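Local coordinates for lipid-transfer protein (Thermomonospora curvata, PDB 6OK1) that is a lipid-transfer protein of the thiolase superfamily, probably built on the thiolase fold, at residues A[287-296]-A[369-378]; A[167-178]-A[192-200]. All blocks are in the same frame, centred on the assembly; numbering follows the deposited sequence.

Interaction 1: residues A[287-296]-A[369-378]; sequences DIGAAILYDH and VTNVLVTAGT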
loop_
_atom_site.group_PDB
_atom_site.type_symbol
_atom_site.label_atom_id
_atom_site.label_comp_id
_atom_site.label_asym_id
_atom_site.label_seq_id
_atom_site.Cartn_x
_atom_site.Cartn_y
_atom_site.Cartn_z
ATOM N N ASP A 287 -34.194 -1.958 1.906
ATOM C CA ASP A 287 -33.864 -3.361 2.076
ATOM C C ASP A 287 -32.795 -3.603 3.124
ATOM O O ASP A 287 -32.523 -4.762 3.440
ATOM C CB ASP A 287 -33.397 -3.946 0.747
ATOM C CG ASP A 287 -34.446 -3.840 -0.331
ATOM O OD1 ASP A 287 -35.608 -4.237 -0.089
ATOM O OD2 ASP A 287 -34.119 -3.344 -1.419
ATOM N N ILE A 288 -32.159 -2.555 3.632
ATOM C CA ILE A 288 -31.085 -2.689 4.606
ATOM C C ILE A 288 -31.688 -2.774 6.001
ATOM O O ILE A 288 -32.411 -1.867 6.427
ATOM C CB ILE A 288 -30.121 -1.500 4.510
ATOM C CG1 ILE A 288 -29.592 -1.367 3.074
ATOM C CG2 ILE A 288 -29.003 -1.632 5.533
ATOM C CD1 ILE A 288 -28.803 -2.578 2.548
ATOM N N GLY A 289 -31.347 -3.840 6.729
ATOM C CA GLY A 289 -31.950 -4.121 8.018
ATOM C C GLY A 289 -31.076 -3.747 9.199
ATOM O O GLY A 289 -31.523 -3.786 10.344
ATOM N N ALA A 290 -29.831 -3.363 8.936
ATOM C CA ALA A 290 -28.952 -2.873 9.987
ATOM C C ALA A 290 -27.797 -2.136 9.323
ATOM O O ALA A 290 -27.481 -2.397 8.162
ATOM C CB ALA A 290 -28.426 -4.019 10.851
ATOM N N ALA A 291 -27.157 -1.230 10.073
ATOM C CA ALA A 291 -25.998 -0.511 9.543
ATOM C C ALA A 291 -24.858 -0.461 10.548
ATOM O O ALA A 291 -25.065 -0.186 11.734
ATOM C CB ALA A 291 -26.360 0.923 9.147
ATOM N N ILE A 292 -23.646 -0.680 10.055
ATOM C CA ILE A 292 -22.433 -0.495 10.835
ATOM C C ILE A 292 -21.767 0.739 10.232
ATOM O O ILE A 292 -21.193 0.658 9.142
ATOM C CB ILE A 292 -21.524 -1.728 10.781
ATOM C CG1 ILE A 292 -22.240 -3.004 11.267
ATOM C CG2 ILE A 292 -20.210 -1.456 11.565
ATOM C CD1 ILE A 292 -22.752 -2.965 12.685
ATOM N N LEU A 293 -21.909 1.893 10.901
ATOM C CA LEU A 293 -21.514 3.191 10.360
ATOM C C LEU A 293 -20.272 3.667 11.098
ATOM O O LEU A 293 -20.300 3.866 12.320
ATOM C CB LEU A 293 -22.655 4.208 10.465
ATOM C CG LEU A 293 -23.905 3.819 9.664
ATOM C CD1 LEU A 293 -24.961 4.928 9.811
ATOM C CD2 LEU A 293 -23.568 3.549 8.185
ATOM N N TYR A 294 -19.176 3.814 10.347
ATOM C CA TYR A 294 -17.882 4.173 10.913
ATOM C C TYR A 294 -17.993 5.423 11.768
ATOM O O TYR A 294 -18.504 6.462 11.329
ATOM C CB TYR A 294 -16.894 4.397 9.780
ATOM C CG TYR A 294 -15.422 4.296 10.140
ATOM C CD1 TYR A 294 -14.737 5.374 10.687
ATOM C CD2 TYR A 294 -14.712 3.148 9.831
ATOM C CE1 TYR A 294 -13.361 5.282 10.933
ATOM C CE2 TYR A 294 -13.362 3.047 10.069
ATOM C CZ TYR A 294 -12.689 4.117 10.607
ATOM O OH TYR A 294 -11.338 3.996 10.838
ATOM N N ASP A 295 -17.440 5.335 12.969
ATOM C CA ASP A 295 -17.787 6.257 14.036
ATOM C C ASP A 295 -16.593 6.496 14.946
ATOM O O ASP A 295 -16.737 6.550 16.171
ATOM C CB ASP A 295 -18.960 5.724 14.846
ATOM C CG ASP A 295 -18.623 4.437 15.552
ATOM O OD1 ASP A 295 -17.919 3.614 14.941
ATOM O OD2 ASP A 295 -19.069 4.257 16.703
ATOM N N HIS A 296 -15.393 6.648 14.372
ATOM C CA HIS A 296 -14.263 7.046 15.216
ATOM C C HIS A 296 -14.482 8.435 15.787
ATOM O O HIS A 296 -14.021 8.726 16.895
ATOM C CB HIS A 296 -12.930 6.946 14.493
ATOM C CG HIS A 296 -12.784 7.839 13.308
ATOM N ND1 HIS A 296 -13.849 8.246 12.537
ATOM C CD2 HIS A 296 -11.678 8.394 12.750
ATOM C CE1 HIS A 296 -13.405 8.989 11.536
ATOM N NE2 HIS A 296 -12.095 9.106 11.652
ATOM N N VAL A 369 -31.800 -10.457 10.403
ATOM C CA VAL A 369 -31.325 -9.367 9.564
ATOM C C VAL A 369 -30.851 -9.963 8.250
ATOM O O VAL A 369 -29.905 -10.763 8.232
ATOM C CB VAL A 369 -30.197 -8.572 10.248
ATOM C CG1 VAL A 369 -29.593 -7.547 9.286
ATOM C CG2 VAL A 369 -30.716 -7.883 11.508
ATOM N N THR A 370 -31.467 -9.540 7.149
ATOM C CA THR A 370 -31.111 -10.108 5.857
ATOM C C THR A 370 -29.890 -9.420 5.269
ATOM O O THR A 370 -28.958 -10.096 4.830
ATOM C CB THR A 370 -32.298 -10.016 4.892
ATOM O OG1 THR A 370 -33.387 -10.776 5.422
ATOM C CG2 THR A 370 -31.952 -10.579 3.538
ATOM N N ASN A 371 -29.897 -8.085 5.235
ATOM C CA ASN A 371 -28.852 -7.296 4.582
ATOM C C ASN A 371 -28.305 -6.245 5.544
ATOM O O ASN A 371 -29.074 -5.514 6.184
ATOM C CB ASN A 371 -29.382 -6.601 3.331
ATOM C CG ASN A 371 -29.994 -7.574 2.340
ATOM O OD1 ASN A 371 -29.303 -8.424 1.773
ATOM N ND2 ASN A 371 -31.297 -7.436 2.110
ATOM N N VAL A 372 -26.980 -6.160 5.628
ATOM C CA VAL A 372 -26.296 -5.227 6.517
ATOM C C VAL A 372 -25.365 -4.359 5.688
ATOM O O VAL A 372 -24.549 -4.874 4.919
ATOM C CB VAL A 372 -25.496 -5.956 7.612
ATOM C CG1 VAL A 372 -24.814 -4.916 8.527
ATOM C CG2 VAL A 372 -26.394 -6.859 8.420
ATOM N N LEU A 373 -25.455 -3.046 5.861
ATOM C CA LEU A 373 -24.556 -2.126 5.173
ATOM C C LEU A 373 -23.461 -1.704 6.138
ATOM O O LEU A 373 -23.749 -1.331 7.283
ATOM C CB LEU A 373 -25.314 -0.907 4.635
ATOM C CG LEU A 373 -24.538 -0.055 3.622
ATOM C CD1 LEU A 373 -25.487 0.650 2.695
ATOM C CD2 LEU A 373 -23.670 0.970 4.278
ATOM N N VAL A 374 -22.210 -1.790 5.683
ATOM C CA VAL A 374 -21.043 -1.430 6.485
ATOM C C VAL A 374 -20.266 -0.350 5.755
ATOM O O VAL A 374 -20.010 -0.469 4.553
ATOM C CB VAL A 374 -20.121 -2.632 6.756
ATOM C CG1 VAL A 374 -18.980 -2.182 7.714
ATOM C CG2 VAL A 374 -20.889 -3.779 7.292
ATOM N N THR A 375 -19.880 0.699 6.476
ATOM C CA THR A 375 -19.014 1.727 5.907
ATOM C C THR A 375 -17.629 1.698 6.528
ATOM O O THR A 375 -17.434 1.264 7.661
ATOM C CB THR A 375 -19.589 3.140 6.087
ATOM O OG1 THR A 375 -19.731 3.441 7.482
ATOM C CG2 THR A 375 -20.932 3.246 5.407
ATOM N N ALA A 376 -16.678 2.255 5.789
ATOM C CA ALA A 376 -15.315 2.424 6.270
ATOM C C ALA A 376 -15.046 3.894 6.631
ATOM O O ALA A 376 -15.982 4.679 6.829
ATOM C CB ALA A 376 -14.359 1.873 5.216
ATOM N N GLY A 377 -13.767 4.251 6.738
ATOM C CA GLY A 377 -13.386 5.508 7.361
ATOM C C GLY A 377 -13.935 6.722 6.628
ATOM O O GLY A 377 -14.007 6.754 5.401
ATOM N N THR A 378 -14.285 7.750 7.403
ATOM C CA THR A 378 -14.887 8.958 6.876
ATOM C C THR A 378 -13.890 10.115 6.861
ATOM O O THR A 378 -13.018 10.246 7.740
ATOM C CB THR A 378 -16.127 9.313 7.704
ATOM O OG1 THR A 378 -15.788 9.246 9.085
ATOM C CG2 THR A 378 -17.223 8.313 7.459
HETATM O O HOH W 1 -32.421 -6.627 5.717
HETATM O O HOH W 2 -18.270 1.059 9.988
HETATM O O HOH W 3 -17.637 8.972 11.158
#
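Y294 turns its ring against the backbone of G377 where two parallel strands, 290-292 and 371-375, run on into loops. Its CB lies beside A376 O, and CG is 3.4 Å from that same oxygen. With CG anti to the backbone N (chi1 -159°) the ring reaches across: CD2 and CE2 meet G377 N, and G377 CA stands over the ring centre, 3.4 Å from the centroid, a CH-pi contact. CD1, CE1 and CZ each lie 3.6 Å from G377 CA, and Y344 also touches this side chain. The Y294 N-H meets T375 OG1 at 2.9 Å, nearly straight (170°), and this hydroxyl also bonds Q304. Behind the tyrosine, I292 N bonds L373 O at 2.8 Å and T375 N bonds I292 O, the alternating pattern of parallel strands at the edge of the thiolase-fold sheet. I292 and V374 lie side by side on the face covered by helix 348-359, whereas I288 CG2 packs on L373 CB, 3.9 Å away, on the opposite face. N371 ND2 reaches D287 O at 3.2 Å, from above the carbonyl plane. Main-chain bonds thus set the register, while a side-chain amide and a hydroxyl prolong the pairing beyond both ends of strand 290-292, at D287 and Y294.

Interaction 2: residues A[167-178]-A[192-200]; sequences SEDFGRVAVVDR and RPITLEDHQ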
loop_
_atom_site.group_PDB
_atom_site.type_symbol
_atom_site.label_atom_id
_atom_site.label_comp_id
_atom_site.label_asym_id
_atom_site.label_seq_id
_atom_site.Cartn_x
_atom_site.Cartn_y
_atom_site.Cartn_z
ATOM N N SER A 167 -24.773 19.987 19.278
ATOM C CA SER A 167 -23.917 19.011 19.947
ATOM C C SER A 167 -24.726 17.830 20.475
ATOM O O SER A 167 -24.257 16.694 20.444
ATOM C CB SER A 167 -23.144 19.667 21.076
ATOM O OG SER A 167 -22.329 18.726 21.774
ATOM N N GLU A 168 -25.947 18.067 20.974
ATOM C CA GLU A 168 -26.729 16.942 21.474
ATOM C C GLU A 168 -27.079 15.964 20.363
ATOM O O GLU A 168 -27.220 14.760 20.629
ATOM C CB GLU A 168 -28.005 17.446 22.170
ATOM C CG GLU A 168 -27.709 18.058 23.514
ATOM C CD GLU A 168 -28.952 18.385 24.313
ATOM O OE1 GLU A 168 -30.007 18.609 23.689
ATOM O OE2 GLU A 168 -28.865 18.400 25.560
ATOM N N ASP A 169 -27.263 16.446 19.124
ATOM C CA ASP A 169 -27.511 15.526 18.013
ATOM C C ASP A 169 -26.323 14.595 17.801
ATOM O O ASP A 169 -26.495 13.386 17.611
ATOM C CB ASP A 169 -27.822 16.308 16.736
ATOM C CG ASP A 169 -29.105 17.082 16.842
ATOM O OD1 ASP A 169 -30.082 16.493 17.335
ATOM O OD2 ASP A 169 -29.127 18.270 16.456
ATOM N N PHE A 170 -25.101 15.131 17.849
ATOM C CA PHE A 170 -23.925 14.266 17.788
ATOM C C PHE A 170 -23.863 13.344 19.007
ATOM O O PHE A 170 -23.470 12.171 18.902
ATOM C CB PHE A 170 -22.649 15.118 17.703
ATOM C CG PHE A 170 -22.603 16.050 16.515
ATOM C CD1 PHE A 170 -23.207 15.725 15.312
ATOM C CD2 PHE A 170 -21.945 17.280 16.616
ATOM C CE1 PHE A 170 -23.140 16.589 14.222
ATOM C CE2 PHE A 170 -21.886 18.151 15.532
ATOM C CZ PHE A 170 -22.475 17.810 14.339
ATOM N N GLY A 171 -24.239 13.866 20.174
ATOM C CA GLY A 171 -24.219 13.076 21.388
ATOM C C GLY A 171 -25.130 11.866 21.335
ATOM O O GLY A 171 -24.815 10.820 21.917
ATOM N N ARG A 172 -26.262 11.974 20.634
ATOM C CA ARG A 172 -27.152 10.820 20.549
ATOM C C ARG A 172 -26.471 9.644 19.883
ATOM O O ARG A 172 -26.801 8.492 20.180
ATOM C CB ARG A 172 -28.446 11.194 19.827
ATOM C CG ARG A 172 -29.466 11.705 20.801
ATOM C CD ARG A 172 -30.814 12.036 20.166
ATOM N NE ARG A 172 -30.803 13.400 19.675
ATOM C CZ ARG A 172 -31.044 14.465 20.424
ATOM N NH1 ARG A 172 -31.344 14.334 21.704
ATOM N NH2 ARG A 172 -30.968 15.672 19.895
ATOM N N VAL A 173 -25.539 9.916 18.964
ATOM C CA VAL A 173 -24.763 8.851 18.347
ATOM C C VAL A 173 -23.889 8.186 19.386
ATOM O O VAL A 173 -23.771 6.954 19.436
ATOM C CB VAL A 173 -23.908 9.404 17.193
ATOM C CG1 VAL A 173 -22.998 8.314 16.643
ATOM C CG2 VAL A 173 -24.771 9.940 16.108
ATOM N N ALA A 174 -23.231 8.998 20.206
ATOM C CA ALA A 174 -22.380 8.460 21.259
ATOM C C ALA A 174 -23.194 7.616 22.230
ATOM O O ALA A 174 -22.763 6.529 22.628
ATOM C CB ALA A 174 -21.674 9.601 21.993
ATOM N N VAL A 175 -24.381 8.095 22.600
ATOM C CA VAL A 175 -25.203 7.380 23.577
ATOM C C VAL A 175 -25.627 6.023 23.032
ATOM O O VAL A 175 -25.545 5.000 23.730
ATOM C CB VAL A 175 -26.421 8.236 23.976
ATOM C CG1 VAL A 175 -27.361 7.447 24.873
ATOM C CG2 VAL A 175 -25.967 9.522 24.681
ATOM N N VAL A 176 -26.096 5.977 21.777
ATOM C CA VAL A 176 -26.534 4.683 21.244
ATOM C C VAL A 176 -25.342 3.749 21.051
ATOM O O VAL A 176 -25.420 2.555 21.366
ATOM C CB VAL A 176 -27.366 4.859 19.954
ATOM C CG1 VAL A 176 -26.492 5.204 18.764
ATOM C CG2 VAL A 176 -28.181 3.578 19.656
ATOM N N ASP A 177 -24.208 4.266 20.559
ATOM C CA ASP A 177 -23.001 3.451 20.544
ATOM C C ASP A 177 -22.723 2.837 21.913
ATOM O O ASP A 177 -22.433 1.641 22.031
ATOM C CB ASP A 177 -21.775 4.297 20.158
ATOM C CG ASP A 177 -21.535 4.412 18.664
ATOM O OD1 ASP A 177 -22.135 3.695 17.851
ATOM O OD2 ASP A 177 -20.688 5.273 18.305
ATOM N N ARG A 178 -22.696 3.674 22.951
ATOM C CA ARG A 178 -22.332 3.175 24.271
ATOM C C ARG A 178 -23.426 2.282 24.848
ATOM O O ARG A 178 -23.141 1.383 25.639
ATOM C CB ARG A 178 -22.025 4.353 25.199
ATOM C CG ARG A 178 -20.690 5.074 24.825
ATOM C CD ARG A 178 -19.456 4.250 25.176
ATOM N NE ARG A 178 -19.320 4.148 26.628
ATOM C CZ ARG A 178 -18.584 4.954 27.391
ATOM N NH1 ARG A 178 -17.843 5.922 26.857
ATOM N NH2 ARG A 178 -18.580 4.774 28.712
ATOM N N ARG A 192 -20.755 -0.054 30.793
ATOM C CA ARG A 192 -20.503 1.353 31.110
ATOM C C ARG A 192 -21.251 2.264 30.139
ATOM O O ARG A 192 -20.650 3.045 29.398
ATOM C CB ARG A 192 -18.997 1.625 31.116
ATOM C CG ARG A 192 -18.294 0.737 32.130
ATOM C CD ARG A 192 -16.848 1.098 32.367
ATOM N NE ARG A 192 -16.698 2.443 32.913
ATOM C CZ ARG A 192 -15.579 2.889 33.474
ATOM N NH1 ARG A 192 -14.534 2.081 33.572
ATOM N NH2 ARG A 192 -15.504 4.137 33.933
ATOM N N PRO A 193 -22.580 2.216 30.151
ATOM C CA PRO A 193 -23.350 3.117 29.288
ATOM C C PRO A 193 -23.220 4.562 29.748
ATOM O O PRO A 193 -22.840 4.855 30.884
ATOM C CB PRO A 193 -24.791 2.611 29.435
ATOM C CG PRO A 193 -24.840 1.996 30.827
ATOM C CD PRO A 193 -23.446 1.399 31.032
ATOM N N ILE A 194 -23.559 5.481 28.845
ATOM C CA ILE A 194 -23.529 6.900 29.153
ATOM C C ILE A 194 -24.910 7.487 28.934
ATOM O O ILE A 194 -25.762 6.920 28.239
ATOM C CB ILE A 194 -22.491 7.681 28.311
ATOM C CG1 ILE A 194 -22.892 7.685 26.826
ATOM C CG2 ILE A 194 -21.117 7.085 28.510
ATOM C CD1 ILE A 194 -22.012 8.574 25.970
ATOM N N THR A 195 -25.119 8.654 29.529
ATOM C CA THR A 195 -26.285 9.467 29.228
ATOM C C THR A 195 -25.894 10.613 28.302
ATOM O O THR A 195 -24.717 10.969 28.172
ATOM C CB THR A 195 -26.901 10.056 30.502
ATOM O OG1 THR A 195 -25.954 10.968 31.079
ATOM C CG2 THR A 195 -27.274 8.954 31.517
ATOM N N LEU A 196 -26.911 11.222 27.688
ATOM C CA LEU A 196 -26.668 12.420 26.895
ATOM C C LEU A 196 -26.104 13.535 27.767
ATOM O O LEU A 196 -25.265 14.332 27.323
ATOM C CB LEU A 196 -27.961 12.850 26.201
ATOM C CG LEU A 196 -27.829 13.997 25.205
ATOM C CD1 LEU A 196 -26.858 13.653 24.068
ATOM C CD2 LEU A 196 -29.181 14.381 24.629
ATOM N N GLU A 197 -26.537 13.594 29.025
ATOM C CA GLU A 197 -25.963 14.545 29.959
ATOM C C GLU A 197 -24.473 14.284 30.158
ATOM O O GLU A 197 -23.670 15.227 30.224
ATOM C CB GLU A 197 -26.738 14.465 31.282
ATOM C CG GLU A 197 -28.207 14.977 31.181
ATOM C CD GLU A 197 -29.080 14.273 30.106
ATOM O OE1 GLU A 197 -29.092 13.012 30.004
ATOM O OE2 GLU A 197 -29.761 15.005 29.346
ATOM N N ASP A 198 -24.082 13.009 30.268
ATOM C CA ASP A 198 -22.665 12.677 30.377
ATOM C C ASP A 198 -21.892 13.241 29.194
ATOM O O ASP A 198 -20.769 13.747 29.342
ATOM C CB ASP A 198 -22.448 11.165 30.394
ATOM C CG ASP A 198 -22.875 10.507 31.689
ATOM O OD1 ASP A 198 -22.859 11.167 32.744
ATOM O OD2 ASP A 198 -23.224 9.314 31.633
ATOM N N HIS A 199 -22.459 13.086 28.004
ATOM C CA HIS A 199 -21.804 13.547 26.787
ATOM C C HIS A 199 -21.629 15.058 26.814
ATOM O O HIS A 199 -20.543 15.583 26.543
ATOM C CB HIS A 199 -22.638 13.095 25.593
ATOM C CG HIS A 199 -22.201 13.678 24.297
ATOM N ND1 HIS A 199 -22.660 14.894 23.849
ATOM C CD2 HIS A 199 -21.347 13.221 23.351
ATOM C CE1 HIS A 199 -22.116 15.164 22.677
ATOM N NE2 HIS A 199 -21.315 14.163 22.351
ATOM N N GLN A 200 -22.673 15.768 27.226
ATOM C CA GLN A 200 -22.655 17.225 27.195
ATOM C C GLN A 200 -21.742 17.798 28.264
ATOM O O GLN A 200 -21.177 18.879 28.071
ATOM C CB GLN A 200 -24.078 17.754 27.360
ATOM C CG GLN A 200 -24.956 17.498 26.166
ATOM C CD GLN A 200 -24.461 18.248 24.946
ATOM O OE1 GLN A 200 -24.562 19.485 24.886
ATOM N NE2 GLN A 200 -23.888 17.514 23.980
HETATM O O HOH W 4 -22.472 20.951 24.146
HETATM O O HOH W 5 -28.342 16.580 27.704
HETATM O O HOH W 6 -25.342 4.772 26.555
#
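L196 drops its side chain as a knob into a hole on helix 167-178 formed by E168, G171, R172 and V175. Its first torsion (chi1 -173°) swings the branch away from its own amide nitrogen, which brings CD1 to 3.6 Å from E168 O, while CD2 meets R172 NH1. Beside it G171 CA lies over one face of the H199 ring, a CH-pi contact; H199 NE2 is held by D213. I194 fills the next step: CD1 touches A174 CB at 4.1 Å, and CG2 sits over the centre of the R178 guanidinium, 3.4 Å from NH2. That arginine, bent at chi2 and chi3, also sends NH2 to R192 O at 2.8 Å, in the carbonyl plane, and makes a cation-pi contact with F189. Helix 196-200 crosses the longer helix at 122° in the N-terminal thiolase domain, and begins at a capping box: T195 OG1 accepts from D198 N, and D198 OD2 from T195 N. Toward solvent, Q200 NE2 still makes a direct polar tie to S167 OG at 3.0 Å, its amide crossing E168 CG. The looser part runs through water: one joins E168 OE2 to E197 OE2, and another donates to V175 O and accepts from I194 N, 3.0 Å from that nitrogen.

Along the chain both segments of interaction 2 come first, then those of interaction 1, and their centres lie about 20 Å apart. Interaction 2 belongs to the N-terminal thiolase domain and lies toward the periphery, pairing helix 167-182 with a loop and short helix that come later in the chain. Interaction 1 belongs to the C-terminal half and is buried, joining strands 290-292 and 371-375, the outermost and the next at one edge of the mixed sheet. The two meet where a pair of carboxylates lie close, D177 OD2 2.5 Å from D295 OD2. N334 ties them further, bonding both D177 and L293, and helix 301-307 touches side chains of both. Helix 167-182 thus lies between its own short helix and parts of the C-terminal half.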